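Local coordinates for protein STE5 (Saccharomyces cerevisiae, PDB 3FZE) that acts as a scaffold in yeast mating pheromone signalling, its minimal scaffold domain co-catalysing phosphorylation of the MAP kinase Fus3 by Ste7, at residues 17-22 / 109-114; 28-33 / 118-123; 50-55 / 70-75; 91-96 / 125-130; 150-155 / 166-171. One frame throughout, in Å; residues are numbered along the deposited sequence. Where two conformers were deposited one is given.

Overall arrangement
The five contacts belong to one vWA-like alpha/beta/alpha domain built on a mixed sheet. Interaction 1 pairs two inner strands, mostly through backbone bonds, and becomes charged and more exposed at its leading end. Interaction 3 lies beside it and is joined to it by the salt bridge of Arg53 and Glu109. Across the chain's centre, interactions 2 and 5 sit close together, where Trp170 packs on Asn118 and Leu31. Interaction 2 is a polar link of a lysine to loop oxygens. Interaction 5 combines an edge-strand bond with an aromatic contact. Interaction 4 is buried and sets Gln130 against Phe93 and Pro95, beside the Phe93-Ile127 contact. It meets interaction 2 where Phe129 packs on Met121.

Interaction 1: 17-22 / 109-114; sequences PDNLAI and EHLGIV
Pro17 CB rests 3.7 Å from His110 O, just ahead of two parallel strands, 19-26 and 111-117, that pair inside the sheet of this vWA-like fold. Asp18 meets His110 twice. Asp18 N donates to His110 O at 2.8 Å, and Asp18 OD2 accepts from His110 N at 3.0 Å, on its anti side. Asn19 CB packs on the carboxylate of Glu109, whose OE1 forms a salt bridge with Arg53. An alanine in place of Glu109 would probably leave Arg53 without this charged mate and uncover Asn19 CB. Asn19 ND2 bonds to Arg53 O, while Asn19 O takes Gly112 N. Leu20 CG stands beside its own backbone N (chi1 -60°), and Leu20 CD2 reaches 3.7 Å from Gly112 CA. A CB at that glycine would run into this methyl. Ala21 N bonds to Gly112 O and Ala21 O to Val114 N. Ala21 CB touches Ile113 CD1 at 3.7 Å. Last comes Ile22, its CA 3.6 Å from Val114 O in a CA-H...O contact.

Interaction 2: 28-33 / 118-123; sequences FTKLKE and NSNMEA
Lys30 reaches over the backbone of Asn118, its CD 3.2 Å from Asn118 O. The chain is extended beyond CG, which carries the amine past Asn118 to Asn120 in the same loop. There Lys30 NZ donates to Asn120 OD1 at 2.9 Å, from a position tilted 35° out of that amide's carbonyl plane. Lys30 NZ also donates to Asn118 O at 3.2 Å, here in the carbonyl plane. One water closes a triangle: it accepts from Lys30 NZ at 3.0 Å and donates to Asn118 O at 2.9 Å. Asn118 O therefore takes two donors. The two loops follow the parallel strands 19-26 and 111-117 and lie at the C-terminal ends of these strands. This is the edge where many vWA domains carry their metal site. Asn118 ND2 lies 3.8 Å from Lys30 CB and equally far from Leu31 CD2. The side chains of Leu31 and Asn118 cross at about a right angle, and both touch Trp170. Asn118 OD1 accepts from the backbone N of Asp27.

Interaction 3: 50-55 / 70-75; sequences KFARLQ and SVLHKI
Leu54 and Val71 meet methyl to methyl, with Leu54 CD2 3.6 Å from Val71 CG2. Leu54 CG is anti to its backbone N (chi1 -171°). In Val71 it is CG2, beside the backbone N, that makes the contact. Their backbones are bonded too: Val71 N donates to Leu54 O at 2.9 Å with an N-H...O angle of 169°. Leu54 ends a type I turn from Phe51, and Val71 begins the short helix 71-74, so the bond joins the turn before strand 55-60 to the first turn of the helix. Next to it Gln55 and Ser70 form an antiparallel, non-hydrogen-bonded pair. Gln55 bends at chi2 (-71°), and its NE2 donates back to Arg53 O at 3.0 Å from above the carbonyl plane. Gln55 NE2 lies 3.9 Å from Ser70 CB. Leu72 CD1 comes close to Ala52 O, at 3.0 Å. A water donates to Ala52 O and Leu54 O and accepts from Leu72 N. Ser70, the N-cap, has two conformers; in one, its OG also donates to the water and weakly caps His73 N, so this part is less certain. The first helix amides thus find acceptors in a turn carbonyl and a water, while the methyls of Leu54 and Val71 pack beside them.

Interaction 4: 91-96 / 125-130; sequences TQFSPI and KSILFQ
Phe93 CD2 touches Ile127 CG2 at 3.8 Å. Beside it the amide of Gln130 lies at the edge of the Phe93 ring, the two planes 29° apart. The Gln130 chain is extended beyond CG, which brings its amide to that edge. Gln130 OE1 is modelled too near the ring for its exact place to be trusted. Gln130 CB packs on Pro95 CD at 3.7 Å. The contact joins the lead-in to helix 95-102, whose N-cap is Ser94, with the long loop after strand 111-117, over the sheet of the vWA-like fold. Phe93 and Ile127 both press on Ile23 and Val59 of that sheet. Further out, Asn63 ties the two segments together: its OD1 accepts from Gln130 NE2, and its ND2 donates to Phe93 O. Gln25 holds segment 125-130 by bonds to Ile127 N and Lys125 O. Ser126 forms an ST turn, its OG taking Leu128 N at a distance of 3.1 Å.

Interaction 5: 150-155 / 166-171; sequences VGYLNV and EASSWT
Ala167 O is met by three groups. Gly151 N donates to Ala167 O at 2.8 Å, nearly along the C=O axis. Val150 CA makes a CA-H...O contact with Ala167 O at 3.5 Å. The ring of Tyr152 turns one face to it, offset toward the rim. Glu166 OE1 takes a bond of its own, from Leu153 N at 2.8 Å. The hydrogen bond is nearly straight (171°), but Leu153 N arrives from above the carboxylate plane. The same OE1 lies at the edge of the Tyr152 ring, in its plane, while Glu166 OE2 packs on Leu153 CD1. An alanine at Glu166 would probably leave Leu153 N without its acceptor and strip this cover from the Tyr152 ring edge. Val150 and Ala167 pair in parallel where strand 145-150 meets the edge strand 165-167 of the sheet. The chain then turns into helix 170-180, with Ser169 as N-cap bonded to Phe172 N. Gly151 has a phi of 104°, where a side chain would crowd the preceding carbonyl. Val150 CG1, anti to its backbone N, sits over the five-membered ring of Trp170, 4.1 Å from its centroid in a CH-pi contact. Val150 CG2 lies over the same indole. A water bridges Tyr152 OH, at 2.9 Å, and Ser168 N, at 3.0 Å. Ser168 CB is 3.6 Å from Tyr152 OH.

Interaction 1: 17-22 / 109-114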
# COMPACT_ATOMS: atom_id res chain seq x y z
N PRO A 17 1.60 2.44 15.20
CA PRO A 17 0.21 2.26 14.76
C PRO A 17 -0.37 0.96 15.32
O PRO A 17 0.36 -0.01 15.47
CB PRO A 17 0.34 2.15 13.23
CG PRO A 17 1.77 1.82 12.97
CD PRO A 17 2.56 2.41 14.09
N ASP A 18 -1.67 0.97 15.63
CA ASP A 18 -2.39 -0.22 16.08
C ASP A 18 -2.71 -1.16 14.92
O ASP A 18 -2.98 -2.36 15.12
CB ASP A 18 -3.70 0.20 16.74
CG ASP A 18 -3.48 1.05 17.99
OD1 ASP A 18 -2.72 0.61 18.88
OD2 ASP A 18 -4.06 2.15 18.07
N ASN A 19 -2.72 -0.59 13.72
CA ASN A 19 -3.08 -1.30 12.51
C ASN A 19 -2.60 -0.52 11.28
O ASN A 19 -2.28 0.67 11.37
CB ASN A 19 -4.61 -1.50 12.44
CG ASN A 19 -5.02 -2.61 11.48
OD1 ASN A 19 -4.20 -3.46 11.13
ND2 ASN A 19 -6.28 -2.61 11.06
N LEU A 20 -2.55 -1.21 10.14
CA LEU A 20 -2.20 -0.56 8.88
C LEU A 20 -3.27 -0.83 7.84
O LEU A 20 -3.91 -1.88 7.85
CB LEU A 20 -0.89 -1.11 8.33
CG LEU A 20 0.36 -0.96 9.18
CD1 LEU A 20 1.53 -1.62 8.48
CD2 LEU A 20 0.65 0.51 9.43
N ALA A 21 -3.41 0.13 6.94
CA ALA A 21 -4.14 -0.06 5.69
C ALA A 21 -3.14 0.11 4.56
O ALA A 21 -2.51 1.16 4.44
CB ALA A 21 -5.25 0.96 5.56
N ILE A 22 -2.98 -0.94 3.76
CA ILE A 22 -2.03 -0.94 2.66
C ILE A 22 -2.76 -0.72 1.34
O ILE A 22 -3.58 -1.53 0.93
CB ILE A 22 -1.27 -2.30 2.57
CG1 ILE A 22 -0.78 -2.75 3.96
CG2 ILE A 22 -0.11 -2.19 1.60
CD1 ILE A 22 0.36 -1.91 4.53
N GLU A 109 -8.79 3.73 16.15
CA GLU A 109 -7.45 3.31 16.53
C GLU A 109 -6.45 4.16 15.75
O GLU A 109 -6.83 4.91 14.86
CB GLU A 109 -7.24 1.83 16.20
CG GLU A 109 -7.37 1.54 14.72
CD GLU A 109 -7.25 0.06 14.41
OE1 GLU A 109 -6.67 -0.68 15.23
OE2 GLU A 109 -7.74 -0.35 13.35
N HIS A 110 -5.17 4.04 16.09
CA HIS A 110 -4.14 4.73 15.34
C HIS A 110 -3.81 3.91 14.11
O HIS A 110 -3.13 2.89 14.18
CB HIS A 110 -2.89 4.95 16.20
CG HIS A 110 -3.15 5.75 17.43
ND1 HIS A 110 -3.31 7.12 17.41
CD2 HIS A 110 -3.29 5.38 18.73
CE1 HIS A 110 -3.52 7.56 18.64
NE2 HIS A 110 -3.52 6.52 19.46
N LEU A 111 -4.33 4.36 12.97
CA LEU A 111 -4.20 3.64 11.72
C LEU A 111 -3.09 4.23 10.86
O LEU A 111 -3.13 5.41 10.52
CB LEU A 111 -5.54 3.69 10.98
CG LEU A 111 -5.70 2.95 9.65
CD1 LEU A 111 -5.38 1.48 9.83
CD2 LEU A 111 -7.13 3.16 9.15
N GLY A 112 -2.10 3.41 10.53
CA GLY A 112 -1.06 3.81 9.60
C GLY A 112 -1.50 3.54 8.17
O GLY A 112 -2.00 2.46 7.87
N ILE A 113 -1.33 4.53 7.30
CA ILE A 113 -1.73 4.41 5.91
C ILE A 113 -0.50 4.34 5.03
O ILE A 113 0.37 5.21 5.09
CB ILE A 113 -2.60 5.59 5.46
CG1 ILE A 113 -3.83 5.71 6.35
CG2 ILE A 113 -3.00 5.43 3.99
CD1 ILE A 113 -4.72 4.52 6.30
N VAL A 114 -0.43 3.30 4.20
CA VAL A 114 0.72 3.12 3.33
C VAL A 114 0.21 3.04 1.90
O VAL A 114 -0.46 2.08 1.53
CB VAL A 114 1.50 1.84 3.69
CG1 VAL A 114 2.71 1.68 2.78
CG2 VAL A 114 1.94 1.88 5.16

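Interaction 2: 28-33 / 118-123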
# COMPACT_ATOMS: atom_id res chain seq x y z
N PHE A 28 0.39 -3.38 -14.23
CA PHE A 28 0.98 -4.70 -14.43
C PHE A 28 1.93 -4.75 -15.62
O PHE A 28 2.81 -5.62 -15.68
CB PHE A 28 -0.12 -5.75 -14.58
CG PHE A 28 -0.95 -5.92 -13.36
CD1 PHE A 28 -0.55 -6.77 -12.34
CD2 PHE A 28 -2.14 -5.22 -13.21
CE1 PHE A 28 -1.32 -6.93 -11.21
CE2 PHE A 28 -2.91 -5.37 -12.08
CZ PHE A 28 -2.50 -6.23 -11.08
N THR A 29 1.76 -3.83 -16.56
CA THR A 29 2.58 -3.81 -17.77
C THR A 29 4.01 -3.36 -17.48
O THR A 29 4.92 -3.63 -18.26
CB THR A 29 1.96 -2.91 -18.86
OG1 THR A 29 2.10 -1.53 -18.49
CG2 THR A 29 0.49 -3.24 -19.08
N LYS A 30 4.21 -2.68 -16.35
CA LYS A 30 5.54 -2.20 -15.99
C LYS A 30 6.36 -3.28 -15.30
O LYS A 30 7.57 -3.13 -15.13
CB LYS A 30 5.45 -0.96 -15.10
CG LYS A 30 4.82 0.24 -15.78
CD LYS A 30 4.90 1.48 -14.91
CE LYS A 30 4.46 2.72 -15.67
NZ LYS A 30 4.95 3.96 -15.01
N LEU A 31 5.71 -4.37 -14.91
CA LEU A 31 6.39 -5.47 -14.22
C LEU A 31 7.19 -6.33 -15.20
O LEU A 31 6.62 -7.01 -16.05
CB LEU A 31 5.38 -6.32 -13.44
CG LEU A 31 4.54 -5.50 -12.46
CD1 LEU A 31 3.53 -6.38 -11.72
CD2 LEU A 31 5.43 -4.74 -11.48
N LYS A 32 8.51 -6.28 -15.07
CA LYS A 32 9.42 -6.95 -15.99
C LYS A 32 9.73 -8.39 -15.59
O LYS A 32 10.40 -9.12 -16.33
CB LYS A 32 10.72 -6.16 -16.12
N GLU A 33 9.26 -8.79 -14.41
CA GLU A 33 9.44 -10.16 -13.94
C GLU A 33 8.42 -10.51 -12.86
O GLU A 33 7.60 -9.67 -12.49
CB GLU A 33 10.88 -10.42 -13.47
CG GLU A 33 11.31 -9.65 -12.23
CD GLU A 33 11.65 -8.20 -12.50
OE1 GLU A 33 11.72 -7.81 -13.69
OE2 GLU A 33 11.86 -7.44 -11.53
N ASN A 118 3.08 2.20 -8.73
CA ASN A 118 4.10 2.25 -9.77
C ASN A 118 3.55 2.82 -11.08
O ASN A 118 4.22 2.78 -12.10
CB ASN A 118 4.69 0.86 -10.03
CG ASN A 118 3.74 -0.05 -10.77
OD1 ASN A 118 2.53 0.17 -10.74
ND2 ASN A 118 4.27 -1.07 -11.44
N SER A 119 2.33 3.35 -11.03
CA SER A 119 1.66 3.83 -12.25
C SER A 119 2.04 5.26 -12.60
O SER A 119 2.63 5.97 -11.80
CB SER A 119 0.14 3.68 -12.14
OG SER A 119 -0.39 4.50 -11.11
N ASN A 120 1.69 5.68 -13.81
CA ASN A 120 2.06 7.00 -14.29
C ASN A 120 1.60 8.14 -13.39
O ASN A 120 0.50 8.11 -12.83
CB ASN A 120 1.56 7.21 -15.72
CG ASN A 120 2.25 6.29 -16.71
OD1 ASN A 120 3.39 5.87 -16.51
ND2 ASN A 120 1.55 5.97 -17.79
N MET A 121 2.45 9.16 -13.26
CA MET A 121 2.16 10.29 -12.38
C MET A 121 1.16 11.25 -13.01
O MET A 121 1.48 12.40 -13.29
CB MET A 121 3.44 11.01 -11.99
CG MET A 121 4.41 10.14 -11.19
SD MET A 121 3.71 9.61 -9.61
CE MET A 121 3.70 11.18 -8.74
N GLU A 122 -0.05 10.76 -13.25
CA GLU A 122 -1.15 11.59 -13.75
C GLU A 122 -2.09 11.91 -12.59
O GLU A 122 -2.59 11.01 -11.91
CB GLU A 122 -1.89 10.86 -14.86
CG GLU A 122 -1.05 10.70 -16.13
CD GLU A 122 -1.57 9.61 -17.04
OE1 GLU A 122 -2.70 9.13 -16.81
OE2 GLU A 122 -0.85 9.24 -17.99
N ALA A 123 -2.33 13.20 -12.37
CA ALA A 123 -3.03 13.67 -11.19
C ALA A 123 -4.37 12.98 -10.93
O ALA A 123 -4.73 12.73 -9.79
CB ALA A 123 -3.22 15.19 -11.25
O HOH W 1 7.00 3.01 -13.02

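Interaction 3: 50-55 / 70-75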
# COMPACT_ATOMS: atom_id res chain seq x y z
N LYS A 50 1.96 -9.45 12.67
CA LYS A 50 1.91 -8.33 13.61
C LYS A 50 0.54 -7.66 13.69
O LYS A 50 0.11 -7.22 14.76
CB LYS A 50 2.97 -7.28 13.25
CG LYS A 50 3.02 -6.13 14.25
CD LYS A 50 4.30 -5.32 14.14
CE LYS A 50 4.29 -4.12 15.09
NZ LYS A 50 4.59 -4.51 16.50
N PHE A 51 -0.13 -7.58 12.54
CA PHE A 51 -1.40 -6.86 12.40
C PHE A 51 -2.48 -7.81 11.89
O PHE A 51 -2.71 -7.90 10.69
CB PHE A 51 -1.24 -5.70 11.40
CG PHE A 51 -0.20 -4.68 11.80
CD1 PHE A 51 -0.44 -3.82 12.87
CD2 PHE A 51 1.00 -4.57 11.12
CE1 PHE A 51 0.50 -2.88 13.26
CE2 PHE A 51 1.95 -3.61 11.49
CZ PHE A 51 1.70 -2.77 12.56
N ALA A 52 -3.14 -8.52 12.80
CA ALA A 52 -4.16 -9.49 12.39
C ALA A 52 -5.30 -8.83 11.61
O ALA A 52 -5.91 -9.44 10.72
CB ALA A 52 -4.71 -10.22 13.61
N ARG A 53 -5.60 -7.58 11.94
CA ARG A 53 -6.68 -6.84 11.28
C ARG A 53 -6.18 -6.01 10.09
O ARG A 53 -6.85 -5.08 9.63
CB ARG A 53 -7.42 -5.98 12.30
CG ARG A 53 -7.97 -6.84 13.45
CD ARG A 53 -8.62 -6.01 14.54
NE ARG A 53 -7.62 -5.25 15.25
CZ ARG A 53 -7.37 -3.97 15.03
NH1 ARG A 53 -8.08 -3.30 14.13
NH2 ARG A 53 -6.41 -3.36 15.71
N LEU A 54 -5.01 -6.36 9.58
CA LEU A 54 -4.45 -5.69 8.41
C LEU A 54 -5.48 -5.49 7.29
O LEU A 54 -6.13 -6.44 6.88
CB LEU A 54 -3.28 -6.51 7.85
CG LEU A 54 -2.45 -5.86 6.75
CD1 LEU A 54 -1.80 -4.56 7.22
CD2 LEU A 54 -1.40 -6.86 6.26
N GLN A 55 -5.58 -4.25 6.79
CA GLN A 55 -6.48 -3.91 5.69
C GLN A 55 -5.68 -3.61 4.44
O GLN A 55 -4.53 -3.17 4.52
CB GLN A 55 -7.32 -2.67 6.03
CG GLN A 55 -8.12 -2.82 7.32
CD GLN A 55 -9.25 -3.80 7.13
OE1 GLN A 55 -10.13 -3.59 6.29
NE2 GLN A 55 -9.24 -4.88 7.90
N SER A 70 -10.00 -7.10 4.45
CA SER A 70 -9.09 -7.72 5.41
C SER A 70 -8.13 -8.68 4.73
O SER A 70 -8.56 -9.60 4.03
CB SER A 70 -9.88 -8.48 6.48
OG SER A 70 -9.09 -9.47 7.11
N VAL A 71 -6.83 -8.48 4.93
CA VAL A 71 -5.84 -9.35 4.34
C VAL A 71 -6.07 -10.82 4.70
O VAL A 71 -6.02 -11.70 3.84
CB VAL A 71 -4.40 -8.90 4.70
CG1 VAL A 71 -3.39 -9.92 4.23
CG2 VAL A 71 -4.10 -7.55 4.05
N LEU A 72 -6.33 -11.10 5.98
CA LEU A 72 -6.61 -12.47 6.39
C LEU A 72 -7.81 -13.07 5.64
O LEU A 72 -7.84 -14.27 5.37
CB LEU A 72 -6.86 -12.54 7.89
CG LEU A 72 -5.64 -12.30 8.78
CD1 LEU A 72 -6.03 -12.45 10.26
CD2 LEU A 72 -4.52 -13.26 8.41
N HIS A 73 -8.78 -12.23 5.31
CA HIS A 73 -10.00 -12.68 4.64
C HIS A 73 -9.81 -12.96 3.15
O HIS A 73 -10.29 -13.98 2.64
CB HIS A 73 -11.11 -11.65 4.85
CG HIS A 73 -12.40 -12.00 4.17
ND1 HIS A 73 -13.20 -11.06 3.58
CD2 HIS A 73 -13.01 -13.19 3.99
CE1 HIS A 73 -14.27 -11.65 3.07
NE2 HIS A 73 -14.18 -12.94 3.31
N LYS A 74 -9.11 -12.08 2.45
CA LYS A 74 -9.09 -12.15 1.00
C LYS A 74 -7.79 -12.64 0.37
O LYS A 74 -7.80 -13.20 -0.73
CB LYS A 74 -9.51 -10.80 0.41
CG LYS A 74 -10.97 -10.48 0.69
CD LYS A 74 -11.44 -9.24 -0.02
CE LYS A 74 -12.96 -9.11 0.07
NZ LYS A 74 -13.46 -7.87 -0.60
N ILE A 75 -6.66 -12.45 1.05
CA ILE A 75 -5.38 -12.85 0.48
C ILE A 75 -5.06 -14.29 0.82
O ILE A 75 -4.32 -14.59 1.77
CB ILE A 75 -4.22 -11.88 0.84
CG1 ILE A 75 -4.64 -10.43 0.61
CG2 ILE A 75 -2.96 -12.22 0.05
CD1 ILE A 75 -5.14 -10.12 -0.80
O HOH W 2 -6.60 -8.91 8.09

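Interaction 4: 91-96 / 125-130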
# COMPACT_ATOMS: atom_id res chain seq x y z
N THR A 91 -15.64 1.01 -10.06
CA THR A 91 -15.54 1.83 -8.85
C THR A 91 -14.22 2.59 -8.80
O THR A 91 -13.16 1.99 -8.67
CB THR A 91 -15.64 0.98 -7.57
OG1 THR A 91 -16.85 0.20 -7.60
CG2 THR A 91 -15.64 1.88 -6.33
N GLN A 92 -14.29 3.92 -8.90
CA GLN A 92 -13.10 4.76 -8.76
C GLN A 92 -12.64 4.84 -7.31
O GLN A 92 -13.45 4.99 -6.39
CB GLN A 92 -13.36 6.17 -9.29
CG GLN A 92 -13.29 6.25 -10.81
CD GLN A 92 -11.86 6.26 -11.35
OE1 GLN A 92 -11.11 7.23 -11.14
NE2 GLN A 92 -11.49 5.20 -12.06
N PHE A 93 -11.34 4.75 -7.10
CA PHE A 93 -10.77 4.87 -5.76
C PHE A 93 -10.64 6.31 -5.27
O PHE A 93 -10.29 7.21 -6.02
CB PHE A 93 -9.40 4.20 -5.70
CG PHE A 93 -8.71 4.42 -4.40
CD1 PHE A 93 -8.97 3.58 -3.32
CD2 PHE A 93 -7.84 5.49 -4.22
CE1 PHE A 93 -8.34 3.79 -2.10
CE2 PHE A 93 -7.21 5.69 -3.00
CZ PHE A 93 -7.47 4.85 -1.94
N SER A 94 -10.90 6.51 -3.98
CA SER A 94 -10.52 7.73 -3.29
C SER A 94 -10.31 7.38 -1.83
O SER A 94 -10.85 6.37 -1.35
CB SER A 94 -11.59 8.82 -3.41
OG SER A 94 -12.78 8.45 -2.71
N PRO A 95 -9.51 8.18 -1.12
CA PRO A 95 -9.33 7.88 0.31
C PRO A 95 -10.65 7.91 1.07
O PRO A 95 -10.89 7.02 1.89
CB PRO A 95 -8.39 9.00 0.78
CG PRO A 95 -7.58 9.32 -0.45
CD PRO A 95 -8.55 9.18 -1.61
N ILE A 96 -11.50 8.91 0.81
CA ILE A 96 -12.79 8.96 1.49
C ILE A 96 -13.65 7.74 1.16
O ILE A 96 -14.32 7.19 2.04
CB ILE A 96 -13.58 10.26 1.22
CG1 ILE A 96 -14.84 10.30 2.08
CG2 ILE A 96 -13.95 10.38 -0.25
CD1 ILE A 96 -14.57 10.10 3.55
N LYS A 125 -5.31 9.93 -11.97
CA LYS A 125 -5.28 8.47 -11.96
C LYS A 125 -4.41 7.86 -10.86
O LYS A 125 -4.68 6.75 -10.42
CB LYS A 125 -4.83 7.92 -13.32
CG LYS A 125 -5.77 8.23 -14.45
CD LYS A 125 -5.30 7.56 -15.73
CE LYS A 125 -6.17 7.98 -16.90
NZ LYS A 125 -7.58 7.53 -16.76
N SER A 126 -3.37 8.57 -10.44
CA SER A 126 -2.45 8.04 -9.45
C SER A 126 -2.97 8.26 -8.03
O SER A 126 -3.36 9.37 -7.67
CB SER A 126 -1.07 8.68 -9.62
OG SER A 126 -0.26 8.47 -8.47
N ILE A 127 -2.98 7.20 -7.22
CA ILE A 127 -3.44 7.33 -5.83
C ILE A 127 -2.54 8.27 -5.01
O ILE A 127 -2.92 8.73 -3.93
CB ILE A 127 -3.55 5.95 -5.13
CG1 ILE A 127 -2.16 5.33 -4.92
CG2 ILE A 127 -4.46 5.01 -5.92
CD1 ILE A 127 -2.15 4.11 -4.00
N LEU A 128 -1.35 8.57 -5.53
CA LEU A 128 -0.39 9.37 -4.78
C LEU A 128 -0.75 10.87 -4.76
O LEU A 128 -0.21 11.62 -3.95
CB LEU A 128 1.03 9.14 -5.31
CG LEU A 128 1.52 7.69 -5.39
CD1 LEU A 128 2.88 7.60 -6.04
CD2 LEU A 128 1.58 7.08 -3.99
N PHE A 129 -1.67 11.28 -5.62
CA PHE A 129 -2.10 12.68 -5.67
C PHE A 129 -3.32 12.95 -4.79
O PHE A 129 -3.78 14.09 -4.69
CB PHE A 129 -2.45 13.10 -7.11
CG PHE A 129 -1.26 13.20 -8.02
CD1 PHE A 129 -0.73 14.43 -8.36
CD2 PHE A 129 -0.69 12.06 -8.55
CE1 PHE A 129 0.36 14.52 -9.20
CE2 PHE A 129 0.41 12.14 -9.38
CZ PHE A 129 0.93 13.37 -9.71
N GLN A 130 -3.87 11.91 -4.19
CA GLN A 130 -5.20 12.02 -3.60
C GLN A 130 -5.11 12.51 -2.16
O GLN A 130 -4.04 12.52 -1.57
CB GLN A 130 -5.95 10.68 -3.73
CG GLN A 130 -6.20 10.31 -5.19
CD GLN A 130 -6.76 8.91 -5.37
OE1 GLN A 130 -7.18 8.26 -4.41
NE2 GLN A 130 -6.76 8.42 -6.62

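Interaction 5: 150-155 / 166-171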
# COMPACT_ATOMS: atom_id res chain seq x y z
N VAL A 150 6.93 3.79 -6.80
CA VAL A 150 7.88 2.79 -7.27
C VAL A 150 8.27 3.10 -8.72
O VAL A 150 7.41 3.19 -9.60
CB VAL A 150 7.31 1.37 -7.15
CG1 VAL A 150 8.22 0.37 -7.84
CG2 VAL A 150 7.10 1.02 -5.68
N GLY A 151 9.56 3.28 -8.96
CA GLY A 151 10.06 3.71 -10.25
C GLY A 151 10.44 5.18 -10.19
O GLY A 151 9.59 6.04 -9.99
N TYR A 152 11.73 5.47 -10.35
CA TYR A 152 12.23 6.83 -10.17
C TYR A 152 11.68 7.78 -11.22
O TYR A 152 11.46 7.40 -12.38
CB TYR A 152 13.76 6.86 -10.17
CG TYR A 152 14.38 6.19 -8.97
CD1 TYR A 152 14.03 6.56 -7.68
CD2 TYR A 152 15.33 5.19 -9.13
CE1 TYR A 152 14.60 5.95 -6.58
CE2 TYR A 152 15.92 4.57 -8.03
CZ TYR A 152 15.54 4.95 -6.76
OH TYR A 152 16.12 4.34 -5.66
N LEU A 153 11.45 9.03 -10.81
CA LEU A 153 10.88 10.04 -11.68
C LEU A 153 11.93 11.06 -12.09
O LEU A 153 12.81 11.41 -11.30
CB LEU A 153 9.74 10.76 -10.97
CG LEU A 153 8.64 9.88 -10.37
CD1 LEU A 153 7.78 10.68 -9.41
CD2 LEU A 153 7.81 9.24 -11.46
N ASN A 154 11.84 11.54 -13.32
CA ASN A 154 12.65 12.67 -13.77
C ASN A 154 11.77 13.91 -13.93
O ASN A 154 12.06 14.79 -14.74
CB ASN A 154 13.40 12.34 -15.07
CG ASN A 154 12.48 11.90 -16.18
OD1 ASN A 154 11.26 11.83 -16.02
ND2 ASN A 154 13.06 11.59 -17.34
N VAL A 155 10.70 13.95 -13.16
CA VAL A 155 9.79 15.09 -13.12
C VAL A 155 9.49 15.45 -11.67
O VAL A 155 9.21 14.58 -10.85
CB VAL A 155 8.47 14.80 -13.86
CG1 VAL A 155 7.52 15.98 -13.74
CG2 VAL A 155 8.74 14.46 -15.33
N GLU A 166 10.27 8.28 -3.32
CA GLU A 166 10.54 7.46 -4.50
C GLU A 166 11.39 6.24 -4.17
O GLU A 166 12.31 6.31 -3.35
CB GLU A 166 11.22 8.28 -5.60
CG GLU A 166 10.28 9.24 -6.32
CD GLU A 166 11.01 10.14 -7.30
OE1 GLU A 166 11.85 9.63 -8.07
OE2 GLU A 166 10.73 11.36 -7.31
N ALA A 167 11.09 5.12 -4.81
CA ALA A 167 11.82 3.89 -4.54
C ALA A 167 12.08 3.11 -5.83
O ALA A 167 11.34 3.25 -6.81
CB ALA A 167 11.06 3.03 -3.55
N SER A 168 13.11 2.27 -5.81
CA SER A 168 13.56 1.59 -7.01
C SER A 168 12.67 0.42 -7.44
O SER A 168 12.49 0.18 -8.63
CB SER A 168 15.00 1.09 -6.82
OG SER A 168 15.06 0.13 -5.79
N SER A 169 12.13 -0.30 -6.47
CA SER A 169 11.34 -1.49 -6.79
C SER A 169 10.31 -1.79 -5.72
O SER A 169 10.40 -1.32 -4.58
CB SER A 169 12.25 -2.70 -6.99
OG SER A 169 12.82 -3.15 -5.76
N TRP A 170 9.33 -2.61 -6.10
CA TRP A 170 8.38 -3.17 -5.14
C TRP A 170 9.09 -3.95 -4.05
O TRP A 170 8.71 -3.91 -2.88
CB TRP A 170 7.37 -4.08 -5.86
CG TRP A 170 6.39 -3.33 -6.72
CD1 TRP A 170 6.44 -3.18 -8.08
CD2 TRP A 170 5.23 -2.61 -6.28
NE1 TRP A 170 5.39 -2.42 -8.51
CE2 TRP A 170 4.63 -2.05 -7.44
CE3 TRP A 170 4.64 -2.38 -5.03
CZ2 TRP A 170 3.46 -1.29 -7.38
CZ3 TRP A 170 3.48 -1.61 -4.98
CH2 TRP A 170 2.91 -1.08 -6.14
N THR A 171 10.12 -4.69 -4.44
CA THR A 171 10.85 -5.53 -3.50
C THR A 171 11.49 -4.68 -2.41
O THR A 171 11.37 -4.99 -1.22
CB THR A 171 11.90 -6.39 -4.22
OG1 THR A 171 11.23 -7.36 -5.04
CG2 THR A 171 12.80 -7.11 -3.22
O HOH W 3 14.96 2.70 -3.52